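Local atomic coordinates of telomerase reverse transcriptase (Candida tropicalis MYA-3404, PDB entry 6ZD1), a protein that probably extends telomeres as a reverse transcriptase, adding short DNA repeats to chromosome ends by copying a template within its RNA component. Residues L118-R123 and N174-F179; W180-S185 and S191-F196. All coordinates share one frame; numbering follows the deposited sequence.

Contact 1 (L118-R123 and N174-F179)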
loop_
_atom_site.group_PDB
_atom_site.type_symbol
_atom_site.label_atom_id
_atom_site.label_comp_id
_atom_site.label_asym_id
_atom_site.label_seq_id
_atom_site.Cartn_x
_atom_site.Cartn_y
_atom_site.Cartn_z
ATOM N N LEU A 118 14.629 -2.553 -3.290
ATOM C CA LEU A 118 13.490 -1.676 -3.054
ATOM C C LEU A 118 12.954 -1.074 -4.347
ATOM O O LEU A 118 12.188 -0.105 -4.296
ATOM C CB LEU A 118 13.870 -0.567 -2.066
ATOM C CG LEU A 118 14.425 -1.044 -0.720
ATOM C CD1 LEU A 118 14.823 0.137 0.156
ATOM C CD2 LEU A 118 13.422 -1.936 0.002
ATOM N N GLY A 119 13.361 -1.609 -5.498
ATOM C CA GLY A 119 12.898 -1.130 -6.786
ATOM C C GLY A 119 13.437 0.216 -7.201
ATOM O O GLY A 119 12.921 0.805 -8.156
ATOM N N ALA A 120 14.468 0.718 -6.516
ATOM C CA ALA A 120 15.013 2.056 -6.751
ATOM C C ALA A 120 13.934 3.129 -6.642
ATOM O O ALA A 120 14.021 4.177 -7.284
ATOM C CB ALA A 120 15.720 2.143 -8.106
ATOM N N ASN A 121 12.912 2.879 -5.821
ATOM C CA ASN A 121 11.784 3.787 -5.695
ATOM C C ASN A 121 11.556 4.270 -4.269
ATOM O O ASN A 121 10.642 5.070 -4.040
ATOM C CB ASN A 121 10.503 3.122 -6.221
ATOM C CG ASN A 121 9.428 4.128 -6.584
ATOM O OD1 ASN A 121 9.725 5.266 -6.949
ATOM N ND2 ASN A 121 8.170 3.713 -6.482
ATOM N N GLU A 122 12.355 3.818 -3.310
ATOM C CA GLU A 122 12.250 4.261 -1.929
ATOM C C GLU A 122 13.291 5.333 -1.627
ATOM O O GLU A 122 14.266 5.515 -2.362
ATOM C CB GLU A 122 12.410 3.082 -0.965
ATOM C CG GLU A 122 11.123 2.306 -0.710
ATOM C CD GLU A 122 10.171 3.032 0.231
ATOM O OE1 GLU A 122 9.105 2.463 0.549
ATOM O OE2 GLU A 122 10.487 4.163 0.657
ATOM N N ARG A 123 13.064 6.053 -0.530
ATOM C CA ARG A 123 13.924 7.174 -0.175
ATOM C C ARG A 123 15.319 6.693 0.205
ATOM O O ARG A 123 15.481 5.726 0.953
ATOM C CB ARG A 123 13.311 7.967 0.980
ATOM C CG ARG A 123 13.950 9.329 1.203
ATOM C CD ARG A 123 13.243 10.107 2.301
ATOM N NE ARG A 123 13.351 11.548 2.090
ATOM C CZ ARG A 123 12.489 12.260 1.371
ATOM N NH1 ARG A 123 11.453 11.662 0.799
ATOM N NH2 ARG A 123 12.659 13.566 1.224
ATOM N N ASN A 174 17.373 6.143 -13.277
ATOM C CA ASN A 174 17.043 6.299 -14.690
ATOM C C ASN A 174 17.387 5.052 -15.489
ATOM O O ASN A 174 16.685 4.726 -16.452
ATOM C CB ASN A 174 17.749 7.518 -15.276
ATOM C CG ASN A 174 17.190 8.817 -14.739
ATOM O OD1 ASN A 174 16.104 8.841 -14.163
ATOM N ND2 ASN A 174 17.927 9.904 -14.928
ATOM N N ILE A 175 18.460 4.352 -15.117
ATOM C CA ILE A 175 18.773 3.085 -15.770
ATOM C C ILE A 175 17.622 2.105 -15.600
ATOM O O ILE A 175 17.192 1.456 -16.563
ATOM C CB ILE A 175 20.090 2.516 -15.212
ATOM C CG1 ILE A 175 21.262 3.393 -15.649
ATOM C CG2 ILE A 175 20.276 1.069 -15.646
ATOM C CD1 ILE A 175 22.512 3.168 -14.842
ATOM N N VAL A 176 17.075 2.017 -14.383
ATOM C CA VAL A 176 15.927 1.149 -14.140
ATOM C C VAL A 176 14.734 1.611 -14.963
ATOM O O VAL A 176 14.045 0.807 -15.601
ATOM C CB VAL A 176 15.586 1.114 -12.640
ATOM C CG1 VAL A 176 14.301 0.334 -12.412
ATOM C CG2 VAL A 176 16.733 0.510 -11.847
ATOM N N ARG A 177 14.481 2.923 -14.970
ATOM C CA ARG A 177 13.360 3.441 -15.742
ATOM C C ARG A 177 13.586 3.261 -17.235
ATOM O O ARG A 177 12.622 3.117 -17.992
ATOM C CB ARG A 177 13.131 4.918 -15.411
ATOM C CG ARG A 177 12.653 5.181 -13.988
ATOM C CD ARG A 177 12.394 6.665 -13.766
ATOM N NE ARG A 177 11.458 7.207 -14.749
ATOM C CZ ARG A 177 10.145 7.301 -14.562
ATOM N NH1 ARG A 177 9.604 6.894 -13.422
ATOM N NH2 ARG A 177 9.371 7.805 -15.515
ATOM N N ALA A 178 14.848 3.235 -17.667
ATOM C CA ALA A 178 15.146 3.102 -19.089
ATOM C C ALA A 178 14.772 1.720 -19.613
ATOM O O ALA A 178 14.314 1.588 -20.754
ATOM C CB ALA A 178 16.625 3.386 -19.343
ATOM N N PHE A 179 14.965 0.680 -18.804
ATOM C CA PHE A 179 14.824 -0.685 -19.286
ATOM C C PHE A 179 13.601 -1.416 -18.761
ATOM O O PHE A 179 13.068 -2.275 -19.467
ATOM C CB PHE A 179 16.076 -1.504 -18.939
ATOM C CG PHE A 179 17.311 -1.068 -19.683
ATOM C CD1 PHE A 179 17.509 -1.442 -21.002
ATOM C CD2 PHE A 179 18.273 -0.287 -19.064
ATOM C CE1 PHE A 179 18.639 -1.042 -21.688
ATOM C CE2 PHE A 179 19.408 0.115 -19.748
ATOM C CZ PHE A 179 19.590 -0.263 -21.058
#
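Ala120 and Val176 meet in a small, buried, apolar packing contact between the loop that follows helix 104-117 and the C-terminal part of helix 158-179, within the RNA-binding region of the protein. Its size is modest: the two segments bury 68 Å² between them, and the nearest CA atoms, those of Ala120 and Val176, are 7.5 Å apart. The touch itself is methyl against methyl, Ala120 CB lying 4.2 Å from Val176 CG2. The CB of each residue points at the opposing segment. With CG1 anti to the backbone N (chi1 174°), Val176 sends its other branch to the alanine, while CG1 comes only loosely near the carbonyl O of Gly119, at 4.5 Å. The loop is shaped by a Schellman motif that ends helix 104-117, with Gly119 at positive phi (72°) as its C' residue and Ala120 N bonded to Phe115 O. A type I' turn from Leu118 to Asn121 overlaps it and brings the alanine methyl round to the helix. Nearby, Lys173 NZ is hydrogen-bonded to the carbonyl O of Ala120. Between the two segments, then, the chemistry is van der Waals packing alone, which fixes proximity but imposes little directional constraint.

Contact 2 (W180-S185 and S191-F196)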
loop_
_atom_site.group_PDB
_atom_site.type_symbol
_atom_site.label_atom_id
_atom_site.label_comp_id
_atom_site.label_asym_id
_atom_site.label_seq_id
_atom_site.Cartn_x
_atom_site.Cartn_y
_atom_site.Cartn_z
ATOM N N TRP A 180 13.136 -1.112 -17.550
ATOM C CA TRP A 180 12.106 -1.927 -16.923
ATOM C C TRP A 180 10.945 -1.087 -16.409
ATOM O O TRP A 180 11.109 0.069 -16.007
ATOM C CB TRP A 180 12.669 -2.744 -15.747
ATOM C CG TRP A 180 13.764 -3.711 -16.099
ATOM C CD1 TRP A 180 13.617 -4.970 -16.615
ATOM C CD2 TRP A 180 15.173 -3.514 -15.920
ATOM N NE1 TRP A 180 14.850 -5.560 -16.783
ATOM C CE2 TRP A 180 15.819 -4.687 -16.364
ATOM C CE3 TRP A 180 15.950 -2.457 -15.438
ATOM C CZ2 TRP A 180 17.206 -4.829 -16.336
ATOM C CZ3 TRP A 180 17.328 -2.603 -15.414
ATOM C CH2 TRP A 180 17.939 -3.777 -15.860
ATOM N N TYR A 181 9.769 -1.707 -16.399
ATOM C CA TYR A 181 8.639 -1.261 -15.600
ATOM C C TYR A 181 8.634 -2.104 -14.334
ATOM O O TYR A 181 8.743 -3.333 -14.408
ATOM C CB TYR A 181 7.324 -1.426 -16.366
ATOM C CG TYR A 181 6.091 -1.077 -15.562
ATOM C CD1 TYR A 181 5.591 0.220 -15.546
ATOM C CD2 TYR A 181 5.423 -2.044 -14.821
ATOM C CE1 TYR A 181 4.465 0.544 -14.814
ATOM C CE2 TYR A 181 4.301 -1.729 -14.084
ATOM C CZ TYR A 181 3.825 -0.435 -14.084
ATOM O OH TYR A 181 2.704 -0.120 -13.351
ATOM N N VAL A 182 8.542 -1.448 -13.179
ATOM C CA VAL A 182 8.654 -2.122 -11.888
ATOM C C VAL A 182 7.330 -1.998 -11.151
ATOM O O VAL A 182 6.860 -0.884 -10.879
ATOM C CB VAL A 182 9.802 -1.546 -11.045
ATOM C CG1 VAL A 182 9.996 -2.379 -9.788
ATOM C CG2 VAL A 182 11.082 -1.485 -11.860
ATOM N N THR A 183 6.746 -3.143 -10.805
ATOM C CA THR A 183 5.514 -3.216 -10.035
ATOM C C THR A 183 5.663 -4.289 -8.970
ATOM O O THR A 183 6.280 -5.329 -9.215
ATOM C CB THR A 183 4.308 -3.527 -10.934
ATOM O OG1 THR A 183 3.164 -3.821 -10.123
ATOM C CG2 THR A 183 4.610 -4.716 -11.836
ATOM N N GLU A 184 5.121 -4.033 -7.784
ATOM C CA GLU A 184 5.048 -5.071 -6.768
ATOM C C GLU A 184 3.852 -5.971 -7.044
ATOM O O GLU A 184 2.779 -5.503 -7.431
ATOM C CB GLU A 184 4.957 -4.466 -5.365
ATOM C CG GLU A 184 3.683 -3.701 -5.065
ATOM C CD GLU A 184 3.781 -2.899 -3.782
ATOM O OE1 GLU A 184 4.902 -2.475 -3.426
ATOM O OE2 GLU A 184 2.739 -2.691 -3.128
ATOM N N SER A 185 4.060 -7.275 -6.893
ATOM C CA SER A 185 2.991 -8.233 -7.133
ATOM C C SER A 185 1.962 -8.207 -6.011
ATOM O O SER A 185 2.274 -7.916 -4.853
ATOM C CB SER A 185 3.546 -9.648 -7.269
ATOM O OG SER A 185 2.497 -10.591 -7.419
ATOM N N SER A 191 7.004 -8.614 -0.615
ATOM C CA SER A 191 8.302 -7.959 -0.702
ATOM C C SER A 191 8.918 -8.152 -2.075
ATOM O O SER A 191 10.001 -7.619 -2.343
ATOM C CB SER A 191 9.267 -8.508 0.360
ATOM O OG SER A 191 8.822 -8.244 1.679
ATOM N N LYS A 192 8.243 -8.911 -2.935
ATOM C CA LYS A 192 8.738 -9.237 -4.262
ATOM C C LYS A 192 8.425 -8.101 -5.222
ATOM O O LYS A 192 7.255 -7.808 -5.491
ATOM C CB LYS A 192 8.114 -10.541 -4.755
ATOM C CG LYS A 192 8.954 -11.786 -4.509
ATOM C CD LYS A 192 9.026 -12.146 -3.032
ATOM C CE LYS A 192 9.822 -13.426 -2.822
ATOM N NZ LYS A 192 9.981 -13.761 -1.381
ATOM N N LEU A 193 9.467 -7.466 -5.737
ATOM C CA LEU A 193 9.343 -6.490 -6.805
ATOM C C LEU A 193 9.793 -7.143 -8.099
ATOM O O LEU A 193 10.713 -7.966 -8.106
ATOM C CB LEU A 193 10.175 -5.241 -6.517
ATOM C CG LEU A 193 9.508 -4.280 -5.536
ATOM C CD1 LEU A 193 10.504 -3.259 -5.045
ATOM C CD2 LEU A 193 8.332 -3.596 -6.200
ATOM N N PHE A 194 9.122 -6.796 -9.191
ATOM C CA PHE A 194 9.323 -7.501 -10.446
ATOM C C PHE A 194 9.639 -6.527 -11.565
ATOM O O PHE A 194 8.932 -5.531 -11.752
ATOM C CB PHE A 194 8.099 -8.349 -10.767
ATOM C CG PHE A 194 7.898 -9.458 -9.791
ATOM C CD1 PHE A 194 6.756 -9.531 -9.013
ATOM C CD2 PHE A 194 8.886 -10.414 -9.616
ATOM C CE1 PHE A 194 6.595 -10.564 -8.108
ATOM C CE2 PHE A 194 8.729 -11.441 -8.710
ATOM C CZ PHE A 194 7.581 -11.519 -7.958
ATOM N N TYR A 195 10.719 -6.812 -12.284
ATOM C CA TYR A 195 11.186 -5.985 -13.386
ATOM C C TYR A 195 10.731 -6.618 -14.697
ATOM O O TYR A 195 11.207 -7.695 -15.075
ATOM C CB TYR A 195 12.705 -5.839 -13.337
ATOM C CG TYR A 195 13.220 -5.093 -12.124
ATOM C CD1 TYR A 195 13.253 -5.692 -10.868
ATOM C CD2 TYR A 195 13.692 -3.794 -12.237
ATOM C CE1 TYR A 195 13.731 -5.006 -9.761
ATOM C CE2 TYR A 195 14.171 -3.107 -11.142
ATOM C CZ TYR A 195 14.189 -3.712 -9.908
ATOM O OH TYR A 195 14.668 -3.015 -8.819
ATOM N N PHE A 196 9.803 -5.954 -15.379
ATOM C CA PHE A 196 9.393 -6.313 -16.730
ATOM C C PHE A 196 10.000 -5.309 -17.696
ATOM O O PHE A 196 9.857 -4.098 -17.499
ATOM C CB PHE A 196 7.868 -6.319 -16.872
ATOM C CG PHE A 196 7.177 -7.328 -16.004
ATOM C CD1 PHE A 196 6.891 -8.595 -16.489
ATOM C CD2 PHE A 196 6.802 -7.010 -14.708
ATOM C CE1 PHE A 196 6.251 -9.528 -15.698
ATOM C CE2 PHE A 196 6.162 -7.940 -13.911
ATOM C CZ PHE A 196 5.884 -9.200 -14.409
#
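Strands 180-184 and 193-196 run antiparallel, their axes 4.6 Å apart at closest approach and at 157° to each other. Tyr181 and Phe196 form a hydrogen-bonded pair, with Tyr181 N to Phe196 O at 2.6 Å and Phe196 N to Tyr181 O at 3.0 Å. The next such pair, Thr183 with Phe194, is looser: Phe194 N reaches Thr183 O at 3.2 Å, tilted 34° from the carbonyl plane, and the return bond is weak. Val182 with Tyr195 and Glu184 with Leu193 are the non-hydrogen-bonded pairs. Their side chains share one face, where Val182, with CG1 anti to its backbone N, lays CG2 against the Tyr195 ring, 3.5 Å from CD2, and Leu193 CD2 packs on Glu184 CB. At the start of the first strand, the Tyr195 ring turns its edge to the face of the Trp180 five-membered ring, planes at 85°, and Tyr195 CB makes a CH-pi contact 3.8 Å from that ring's centroid. Tyr195 OH is hydrogen-bonded to Leu116 O, while the indole packs on helix 79-93. On the face of Thr183 and Phe194, the Phe194 ring presents its edge to Ser185 CB, just past the strand, 3.3 Å from CE1, and Thr183 CG2 approaches Phe196 CE2; Trp201 stacks with Tyr181 and also meets Phe196. The arrangement is a two-stranded beta hairpin, here linking helix 158-179 to helix 198-216 in the RNA-binding region.

How the contacts relate
Contact 1 is small and wholly buried, whereas contact 2 is larger and partly buried, with Lys192 exposed at its margin. They share a chain path, since helix 158-179 of contact 1 runs directly into strand 180-184 of contact 2, and their centres lie about 10 Å apart. They also touch: Val176 CG1 packs 3.7 Å from Tyr195 CE2, and Gly119 N is 3.3 Å from Leu193 CD1. Loop 118-123 thus packs against both the helix and one face of the hairpin. Chemistry follows place: helix and loop meet through methyl groups, while the paired strands combine backbone hydrogen bonds with aromatic packing.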